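Local coordinates for octaprenyl Pyrophosphate Synthase (PDB 3TC1), which probably builds the octaprenyl diphosphate chain by adding isopentenyl diphosphate units, in trans, to an allylic primer with the help of magnesium, at residues 114-117 with 123-126. Numbering follows the deposited sequence.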
# COMPACT_ATOMS: atom_id res chain seq x y z
N PHE B 114 -3.74 5.83 9.55
CA PHE B 114 -4.62 6.89 10.02
C PHE B 114 -4.74 6.78 11.53
O PHE B 114 -4.60 7.77 12.25
CB PHE B 114 -6.00 6.77 9.38
CG PHE B 114 -6.98 7.80 9.88
CD1 PHE B 114 -6.92 9.11 9.44
CD2 PHE B 114 -7.94 7.45 10.84
CE1 PHE B 114 -7.79 10.08 9.95
CE2 PHE B 114 -8.81 8.41 11.35
CZ PHE B 114 -8.74 9.72 10.91
N GLU B 115 -4.98 5.57 12.02
CA GLU B 115 -5.12 5.34 13.44
C GLU B 115 -3.76 5.49 14.13
O GLU B 115 -3.67 5.97 15.27
CB GLU B 115 -5.68 3.94 13.70
CG GLU B 115 -7.09 3.71 13.15
CD GLU B 115 -8.10 4.72 13.67
OE1 GLU B 115 -7.93 5.21 14.80
OE2 GLU B 115 -9.08 5.01 12.95
N LEU B 116 -2.70 5.10 13.43
CA LEU B 116 -1.34 5.18 13.96
C LEU B 116 -0.92 6.60 14.36
O LEU B 116 -0.20 6.80 15.35
CB LEU B 116 -0.34 4.63 12.92
CG LEU B 116 1.14 4.62 13.29
CD1 LEU B 116 1.37 3.81 14.57
CD2 LEU B 116 1.95 4.03 12.14
N SER B 117 -1.39 7.59 13.61
CA SER B 117 -1.06 8.99 13.89
C SER B 117 -1.49 9.45 15.28
O SER B 117 -1.07 10.50 15.76
CB SER B 117 -1.70 9.88 12.84
OG SER B 117 -3.11 9.79 12.90
N ILE B 123 6.21 6.17 18.08
CA ILE B 123 5.61 4.92 17.65
C ILE B 123 5.26 4.99 16.16
O ILE B 123 5.52 4.05 15.41
CB ILE B 123 4.34 4.61 18.49
CG1 ILE B 123 4.77 4.25 19.92
CG2 ILE B 123 3.54 3.48 17.86
CD1 ILE B 123 3.62 4.19 20.92
N ALA B 124 4.69 6.11 15.73
CA ALA B 124 4.32 6.28 14.33
C ALA B 124 5.53 6.10 13.41
O ALA B 124 5.42 5.49 12.34
CB ALA B 124 3.70 7.65 14.10
N GLN B 125 6.68 6.62 13.81
CA GLN B 125 7.88 6.50 13.00
C GLN B 125 8.46 5.09 13.02
O GLN B 125 8.94 4.60 12.00
CB GLN B 125 8.94 7.50 13.45
CG GLN B 125 8.58 8.94 13.14
CD GLN B 125 9.76 9.88 13.29
OE1 GLN B 125 9.61 11.10 13.14
NE2 GLN B 125 10.93 9.33 13.57
N ALA B 126 8.43 4.44 14.18
CA ALA B 126 8.96 3.08 14.28
C ALA B 126 8.19 2.14 13.37
O ALA B 126 8.78 1.37 12.60
CB ALA B 126 8.90 2.60 15.72
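Leu116 reaches across to Ala124 and sets the fork of its side chain against the alanine CA. Its CG lies 3.7 Å from Ala124 CA, and CD1 and CD2 are each 3.9 Å from that same atom. From there the methyls part: CD1 also meets the CG2 branch of Ile123 at 4.0 Å, while CD2 lies alongside Ala124 O at 3.8 Å. With CG anti to the backbone N (chi1 -180°), the leucine extends straight out of its own helix toward the next one. Ala124 answers with its CB, set 4.0 Å from Leu116 CG; with only a methyl on Ala124, the two helices come to 5.8 Å between Leu116 CA and Ala124 CA. Ile123 contributes one branch here; the rest of its side chain leads away to Ile176 and Leu177 of helix 152-177.

All three residues are buried, where helix 92-116 gives way, through a short connection, to helix 121-144. This is the junction between two consecutive helices of the all-alpha polyprenyl synthetase fold, and Ile65 of helix 53-80 adds to the apolar packing around Leu116.

The polar groups lie beside this apolar patch. Ser117 turns back on its own segment, its OG donating to Phe114 O at 2.6 Å, tilted 26° from the carbonyl plane, which ties the hydroxyl to the backbone three residues earlier. Ala124 O accepts from Ser128 OG and has a further, weak hydrogen bond with Ser117 OG of the second subunit, at a dimer interface where Ser117 packs on Ala124 of that subunit and Phe114 on its Ser128.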